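Local coordinates for protein sarcosine oxidase (Pyrococcus horikoshii, PDB 1Y56) that serves as the FAD-binding beta subunit of an L-proline dehydrogenase complex, probably oxidising L-proline, at residues G40-Q54 against S138-T152. Numbering follows the deposited sequence.
With FAD (flavin-adenine dinucleotide), chain I.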
loop_
_atom_site.group_PDB
_atom_site.type_symbol
_atom_site.label_atom_id
_atom_site.label_comp_id
_atom_site.label_asym_id
_atom_site.label_seq_id
_atom_site.Cartn_x
_atom_site.Cartn_y
_atom_site.Cartn_z
ATOM N N GLY B 40 -34.436 -24.957 -7.679
ATOM C CA GLY B 40 -35.369 -24.240 -6.822
ATOM C C GLY B 40 -34.897 -22.932 -6.216
ATOM O O GLY B 40 -35.621 -22.342 -5.422
ATOM N N SER B 41 -33.689 -22.483 -6.560
ATOM C CA SER B 41 -33.291 -21.091 -6.289
ATOM C C SER B 41 -34.126 -20.207 -7.203
ATOM O O SER B 41 -34.876 -20.713 -8.044
ATOM C CB SER B 41 -31.807 -20.864 -6.565
ATOM O OG SER B 41 -31.357 -21.613 -7.680
ATOM N N GLY B 42 -34.023 -18.899 -7.081
ATOM C CA GLY B 42 -34.890 -18.086 -7.916
ATOM C C GLY B 42 -36.232 -17.911 -7.234
ATOM O O GLY B 42 -36.346 -18.099 -6.014
ATOM N N SER B 43 -37.246 -17.545 -8.015
ATOM C CA SER B 43 -38.544 -17.136 -7.469
ATOM C C SER B 43 -39.204 -18.225 -6.614
ATOM O O SER B 43 -39.732 -17.947 -5.538
ATOM C CB SER B 43 -39.473 -16.645 -8.584
ATOM O OG SER B 43 -39.031 -15.387 -9.075
ATOM N N THR B 44 -39.135 -19.464 -7.092
ATOM C CA THR B 44 -39.567 -20.624 -6.339
ATOM C C THR B 44 -38.999 -20.634 -4.910
ATOM O O THR B 44 -39.662 -21.048 -3.962
ATOM C CB THR B 44 -39.156 -21.891 -7.098
ATOM O OG1 THR B 44 -39.675 -21.811 -8.434
ATOM C CG2 THR B 44 -39.683 -23.159 -6.421
ATOM N N PHE B 45 -37.776 -20.160 -4.756
ATOM C CA PHE B 45 -37.164 -20.103 -3.448
ATOM C C PHE B 45 -37.708 -18.961 -2.595
ATOM O O PHE B 45 -37.578 -18.976 -1.375
ATOM C CB PHE B 45 -35.652 -19.971 -3.600
ATOM C CG PHE B 45 -34.893 -20.370 -2.386
ATOM C CD1 PHE B 45 -34.722 -21.716 -2.071
ATOM C CD2 PHE B 45 -34.347 -19.401 -1.545
ATOM C CE1 PHE B 45 -34.005 -22.099 -0.923
ATOM C CE2 PHE B 45 -33.631 -19.760 -0.401
ATOM C CZ PHE B 45 -33.454 -21.113 -0.085
ATOM N N ARG B 46 -38.313 -17.972 -3.243
ATOM C CA ARG B 46 -38.771 -16.756 -2.566
ATOM C C ARG B 46 -40.295 -16.700 -2.497
ATOM O O ARG B 46 -40.891 -15.767 -1.947
ATOM C CB ARG B 46 -38.203 -15.533 -3.283
ATOM C CG ARG B 46 -36.751 -15.317 -2.979
ATOM C CD ARG B 46 -35.938 -14.966 -4.213
ATOM N NE ARG B 46 -34.495 -15.072 -3.946
ATOM C CZ ARG B 46 -33.784 -14.229 -3.184
ATOM N NH1 ARG B 46 -32.486 -14.433 -3.014
ATOM N NH2 ARG B 46 -34.353 -13.186 -2.588
ATOM N N CYS B 47 -40.896 -17.757 -3.027
ATOM C CA CYS B 47 -42.317 -17.880 -3.271
ATOM C C CYS B 47 -43.172 -18.024 -2.017
ATOM O O CYS B 47 -42.724 -18.558 -0.994
ATOM C CB CYS B 47 -42.516 -19.106 -4.146
ATOM S SG CYS B 47 -44.197 -19.381 -4.617
ATOM N N GLY B 48 -44.420 -17.562 -2.128
ATOM C CA GLY B 48 -45.459 -17.768 -1.110
ATOM C C GLY B 48 -45.924 -19.212 -1.110
ATOM O O GLY B 48 -45.229 -20.093 -1.616
ATOM N N THR B 49 -47.093 -19.495 -0.555
ATOM C CA THR B 49 -47.478 -20.905 -0.517
ATOM C C THR B 49 -48.661 -21.342 -1.432
ATOM O O THR B 49 -49.413 -22.229 -1.054
ATOM C CB THR B 49 -47.541 -21.482 0.965
ATOM O OG1 THR B 49 -48.315 -20.627 1.811
ATOM C CG2 THR B 49 -46.146 -21.620 1.573
ATOM N N GLY B 50 -48.785 -20.748 -2.639
ATOM C CA GLY B 50 -49.754 -21.181 -3.717
ATOM C C GLY B 50 -51.114 -21.078 -3.097
ATOM O O GLY B 50 -51.263 -20.229 -2.224
ATOM N N ILE B 51 -52.129 -21.873 -3.450
ATOM C CA ILE B 51 -52.375 -22.622 -4.666
ATOM C C ILE B 51 -53.888 -22.406 -4.725
ATOM O O ILE B 51 -54.582 -22.585 -3.730
ATOM C CB ILE B 51 -52.135 -24.157 -4.544
ATOM C CG1 ILE B 51 -50.666 -24.490 -4.269
ATOM C CG2 ILE B 51 -52.589 -24.881 -5.825
ATOM C CD1 ILE B 51 -50.366 -25.979 -4.164
ATOM N N ARG B 52 -54.397 -22.032 -5.888
ATOM C CA ARG B 52 -55.698 -21.410 -5.977
ATOM C C ARG B 52 -56.381 -21.803 -7.278
ATOM O O ARG B 52 -55.719 -21.946 -8.314
ATOM C CB ARG B 52 -55.471 -19.908 -5.972
ATOM C CG ARG B 52 -56.630 -19.074 -5.559
ATOM C CD ARG B 52 -56.685 -17.755 -6.366
ATOM N NE ARG B 52 -55.383 -17.134 -6.627
ATOM C CZ ARG B 52 -55.134 -16.310 -7.644
ATOM N NH1 ARG B 52 -53.916 -15.809 -7.789
ATOM N NH2 ARG B 52 -56.085 -15.997 -8.519
ATOM N N GLN B 53 -57.704 -21.978 -7.230
ATOM C CA GLN B 53 -58.505 -22.217 -8.446
ATOM C C GLN B 53 -59.462 -21.056 -8.734
ATOM O O GLN B 53 -60.179 -21.076 -9.732
ATOM C CB GLN B 53 -59.307 -23.520 -8.345
ATOM C CG GLN B 53 -58.486 -24.783 -8.162
ATOM C CD GLN B 53 -59.278 -25.892 -7.499
ATOM O OE1 GLN B 53 -59.673 -26.860 -8.156
ATOM N NE2 GLN B 53 -59.528 -25.754 -6.193
ATOM N N GLN B 54 -59.480 -20.059 -7.848
ATOM C CA GLN B 54 -60.362 -18.899 -7.984
ATOM C C GLN B 54 -59.778 -17.846 -8.935
ATOM O O GLN B 54 -59.206 -16.842 -8.519
ATOM C CB GLN B 54 -60.701 -18.306 -6.617
ATOM C CG GLN B 54 -61.503 -19.244 -5.728
ATOM C CD GLN B 54 -61.854 -18.623 -4.390
ATOM O OE1 GLN B 54 -62.594 -17.642 -4.320
ATOM N NE2 GLN B 54 -61.318 -19.194 -3.315
ATOM N N SER B 138 -65.448 -14.622 -0.530
ATOM C CA SER B 138 -65.405 -15.696 -1.494
ATOM C C SER B 138 -64.582 -16.824 -0.888
ATOM O O SER B 138 -63.429 -16.620 -0.479
ATOM C CB SER B 138 -64.778 -15.221 -2.788
ATOM O OG SER B 138 -64.860 -16.233 -3.755
ATOM N N TRP B 139 -65.182 -18.009 -0.824
ATOM C CA TRP B 139 -64.576 -19.144 -0.151
ATOM C C TRP B 139 -64.555 -20.369 -1.042
ATOM O O TRP B 139 -65.575 -20.730 -1.608
ATOM C CB TRP B 139 -65.359 -19.438 1.131
ATOM C CG TRP B 139 -65.023 -20.744 1.781
ATOM C CD1 TRP B 139 -65.841 -21.821 1.904
ATOM C CD2 TRP B 139 -63.784 -21.110 2.399
ATOM N NE1 TRP B 139 -65.197 -22.841 2.561
ATOM C CE2 TRP B 139 -63.930 -22.431 2.877
ATOM C CE3 TRP B 139 -62.566 -20.452 2.598
ATOM C CZ2 TRP B 139 -62.899 -23.112 3.541
ATOM C CZ3 TRP B 139 -61.536 -21.135 3.261
ATOM C CH2 TRP B 139 -61.713 -22.447 3.722
ATOM N N ASN B 140 -63.397 -20.999 -1.175
ATOM C CA ASN B 140 -63.323 -22.331 -1.776
ATOM C C ASN B 140 -62.472 -23.255 -0.912
ATOM O O ASN B 140 -61.283 -22.982 -0.689
ATOM C CB ASN B 140 -62.791 -22.294 -3.211
ATOM C CG ASN B 140 -62.787 -23.670 -3.873
ATOM O OD1 ASN B 140 -63.662 -23.995 -4.664
ATOM N ND2 ASN B 140 -61.806 -24.479 -3.544
ATOM N N PRO B 141 -63.068 -24.358 -0.430
ATOM C CA PRO B 141 -62.350 -25.228 0.503
ATOM C C PRO B 141 -61.305 -26.150 -0.148
ATOM O O PRO B 141 -60.521 -26.760 0.568
ATOM C CB PRO B 141 -63.471 -26.037 1.168
ATOM C CG PRO B 141 -64.578 -26.066 0.157
ATOM C CD PRO B 141 -64.428 -24.851 -0.729
ATOM N N THR B 142 -61.271 -26.246 -1.474
ATOM C CA THR B 142 -60.270 -27.096 -2.131
ATOM C C THR B 142 -59.009 -26.372 -2.625
ATOM O O THR B 142 -58.140 -26.996 -3.231
ATOM C CB THR B 142 -60.865 -27.932 -3.272
ATOM O OG1 THR B 142 -61.575 -27.078 -4.170
ATOM C CG2 THR B 142 -61.810 -28.969 -2.727
ATOM N N ASP B 143 -58.903 -25.068 -2.371
ATOM C CA ASP B 143 -57.630 -24.354 -2.536
ATOM C C ASP B 143 -56.757 -24.660 -1.318
ATOM O O ASP B 143 -57.259 -25.035 -0.254
ATOM C CB ASP B 143 -57.842 -22.841 -2.658
ATOM C CG ASP B 143 -58.659 -22.446 -3.894
ATOM O OD1 ASP B 143 -59.379 -21.424 -3.812
ATOM O OD2 ASP B 143 -58.595 -23.132 -4.940
ATOM N N GLY B 144 -55.449 -24.503 -1.462
ATOM C CA GLY B 144 -54.547 -24.856 -0.382
ATOM C C GLY B 144 -53.201 -24.179 -0.463
ATOM O O GLY B 144 -53.014 -23.214 -1.194
ATOM N N LYS B 145 -52.266 -24.698 0.317
ATOM C CA LYS B 145 -50.924 -24.167 0.404
ATOM C C LYS B 145 -49.934 -25.319 0.523
ATOM O O LYS B 145 -50.292 -26.389 0.997
ATOM C CB LYS B 145 -50.809 -23.201 1.578
ATOM C CG LYS B 145 -51.571 -23.623 2.785
ATOM C CD LYS B 145 -51.314 -22.704 3.945
ATOM C CE LYS B 145 -51.553 -23.447 5.230
ATOM N NZ LYS B 145 -51.796 -22.507 6.326
ATOM N N ALA B 146 -48.707 -25.099 0.048
ATOM C CA ALA B 146 -47.640 -26.099 0.057
ATOM C C ALA B 146 -46.329 -25.331 0.090
ATOM O O ALA B 146 -46.309 -24.164 -0.285
ATOM C CB ALA B 146 -47.712 -26.967 -1.190
ATOM N N ASP B 147 -45.240 -25.972 0.524
ATOM C CA ASP B 147 -43.924 -25.328 0.528
ATOM C C ASP B 147 -43.237 -25.479 -0.832
ATOM O O ASP B 147 -42.897 -26.599 -1.240
ATOM C CB ASP B 147 -43.030 -25.866 1.646
ATOM C CG ASP B 147 -41.667 -25.177 1.691
ATOM O OD1 ASP B 147 -40.686 -25.762 1.164
ATOM O OD2 ASP B 147 -41.578 -24.045 2.237
ATOM N N PRO B 148 -43.028 -24.347 -1.543
ATOM C CA PRO B 148 -42.502 -24.448 -2.896
ATOM C C PRO B 148 -41.159 -25.154 -2.952
ATOM O O PRO B 148 -40.892 -25.857 -3.926
ATOM C CB PRO B 148 -42.389 -22.988 -3.337
ATOM C CG PRO B 148 -43.400 -22.298 -2.523
ATOM C CD PRO B 148 -43.279 -22.941 -1.183
ATOM N N PHE B 149 -40.332 -25.007 -1.919
ATOM C CA PHE B 149 -39.030 -25.674 -1.944
ATOM C C PHE B 149 -39.142 -27.174 -1.720
ATOM O O PHE B 149 -38.560 -27.971 -2.465
ATOM C CB PHE B 149 -38.018 -25.054 -0.966
ATOM C CG PHE B 149 -36.602 -25.477 -1.246
ATOM C CD1 PHE B 149 -35.874 -26.192 -0.305
ATOM C CD2 PHE B 149 -36.021 -25.214 -2.495
ATOM C CE1 PHE B 149 -34.573 -26.604 -0.582
ATOM C CE2 PHE B 149 -34.729 -25.620 -2.778
ATOM C CZ PHE B 149 -34.002 -26.314 -1.820
ATOM N N GLU B 150 -39.895 -27.550 -0.691
ATOM C CA GLU B 150 -40.185 -28.944 -0.432
ATOM C C GLU B 150 -40.706 -29.629 -1.695
ATOM O O GLU B 150 -40.172 -30.665 -2.103
ATOM C CB GLU B 150 -41.202 -29.088 0.694
ATOM C CG GLU B 150 -41.111 -30.449 1.363
ATOM C CD GLU B 150 -42.347 -30.850 2.172
ATOM O OE1 GLU B 150 -43.161 -29.975 2.577
ATOM O OE2 GLU B 150 -42.496 -32.071 2.409
ATOM N N ALA B 151 -41.729 -29.032 -2.309
ATOM C CA ALA B 151 -42.392 -29.604 -3.479
ATOM C C ALA B 151 -41.492 -29.715 -4.715
ATOM O O ALA B 151 -41.585 -30.671 -5.480
ATOM C CB ALA B 151 -43.638 -28.817 -3.804
ATOM N N THR B 152 -40.623 -28.731 -4.912
ATOM C CA THR B 152 -39.728 -28.734 -6.060
ATOM C C THR B 152 -38.688 -29.843 -5.918
ATOM O O THR B 152 -38.465 -30.603 -6.854
ATOM C CB THR B 152 -39.064 -27.353 -6.264
ATOM O OG1 THR B 152 -40.080 -26.354 -6.364
ATOM C CG2 THR B 152 -38.255 -27.333 -7.537
HETATM P PA FAD I . -37.957 -19.654 -11.230
HETATM O O1A FAD I . -37.307 -18.306 -11.145
HETATM O O2A FAD I . -38.327 -20.353 -9.948
HETATM O O5B FAD I . -37.045 -20.601 -12.150
HETATM C C5B FAD I . -36.275 -20.070 -13.216
HETATM C C4B FAD I . -34.877 -20.636 -13.063
HETATM O O4B FAD I . -34.157 -20.438 -14.275
HETATM C C3B FAD I . -34.075 -19.958 -11.955
HETATM O O3B FAD I . -33.791 -20.905 -10.912
HETATM C C2B FAD I . -32.812 -19.468 -12.643
HETATM O O2B FAD I . -31.613 -19.795 -11.960
HETATM C C1B FAD I . -32.795 -20.241 -13.934
HETATM N N9A FAD I . -32.039 -19.531 -14.988
HETATM C C8A FAD I . -32.126 -18.235 -15.343
HETATM N N7A FAD I . -31.234 -18.007 -16.335
HETATM C C5A FAD I . -30.595 -19.166 -16.591
HETATM C C6A FAD I . -29.607 -19.550 -17.491
HETATM N N6A FAD I . -29.082 -18.652 -18.362
HETATM N N1A FAD I . -29.176 -20.826 -17.492
HETATM C C2A FAD I . -29.686 -21.739 -16.639
HETATM N N3A FAD I . -30.642 -21.402 -15.759
HETATM C C4A FAD I . -31.109 -20.125 -15.731
HETATM N N1 FAD I . -46.758 -18.254 -7.077
HETATM C C2 FAD I . -47.813 -18.981 -6.664
HETATM O O2 FAD I . -48.331 -19.785 -7.459
HETATM N N3 FAD I . -48.327 -18.869 -5.423
HETATM C C4 FAD I . -47.812 -18.025 -4.508
HETATM O O4 FAD I . -48.300 -17.942 -3.355
HETATM C C4X FAD I . -46.729 -17.228 -4.859
HETATM N N5 FAD I . -46.156 -16.349 -3.999
HETATM C C5X FAD I . -45.090 -15.599 -4.385
HETATM C C6 FAD I . -44.526 -14.705 -3.467
HETATM C C7 FAD I . -43.423 -13.923 -3.826
HETATM C C7M FAD I . -42.827 -12.962 -2.822
HETATM C C8 FAD I . -42.891 -14.042 -5.118
HETATM C C8M FAD I . -41.729 -13.239 -5.556
HETATM C C9 FAD I . -43.452 -14.930 -6.036
HETATM C C9A FAD I . -44.548 -15.718 -5.683
HETATM N N10 FAD I . -45.069 -16.571 -6.591
HETATM C C10 FAD I . -46.184 -17.370 -6.239
HETATM C "C1'" FAD I . -44.503 -16.649 -7.933
HETATM C "C2'" FAD I . -43.744 -17.936 -8.121
HETATM O "O2'" FAD I . -42.585 -17.869 -7.300
HETATM C "C3'" FAD I . -43.309 -18.022 -9.565
HETATM O "O3'" FAD I . -44.456 -17.895 -10.416
HETATM C "C4'" FAD I . -42.624 -19.353 -9.816
HETATM O "O4'" FAD I . -41.491 -19.528 -8.947
HETATM C "C5'" FAD I . -42.162 -19.451 -11.258
HETATM O "O5'" FAD I . -41.349 -20.615 -11.310
HETATM P P FAD I . -40.287 -20.747 -12.482
HETATM O O1P FAD I . -40.985 -20.350 -13.757
HETATM O O2P FAD I . -39.642 -22.095 -12.327
HETATM O O3P FAD I . -39.288 -19.536 -12.120
#
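Ile51 and Gly144 pair antiparallel through reciprocal backbone hydrogen bonds, Ile51 N to Gly144 O at 2.8 Å and Gly144 N to Ile51 O at 3.1 Å, and the chains stay alongside each other to Thr44 and Pro148. Next to this pair, the carboxylate of Asp143 gathers three N-H groups. With CG beside its own backbone N (chi1 -63°), Asp143 sends OD2 to Gln53, whose backbone N (2.7 Å) and NE2 approach that oxygen from opposite faces of the carboxylate plane. OD1 receives Gln54 NE2 at 3.0 Å, and the Gln54 amide lies 15° from coplanar with the carboxylate. The other end of that amide, Gln54 OE1, accepts from Ser138 OG at 2.7 Å, fixing its rotation. An alanine in place of Asp143 would probably leave the Gln53 backbone N-H without this acceptor and both glutamine amides freer to turn. Farther along, the edge of the Phe45 ring meets the face of Phe149 in a T-shaped stack, centroids 5.3 Å apart and planes at 85°, while Pro148 CG packs on Cys47 SG. Thr44 N binds FAD O2A and Gly50 N binds FAD O4 (2.9 Å), so residues 44-50 span from pyrophosphate to isoalloxazine, forming part of the flavin site of an FAD-dependent oxidoreductase.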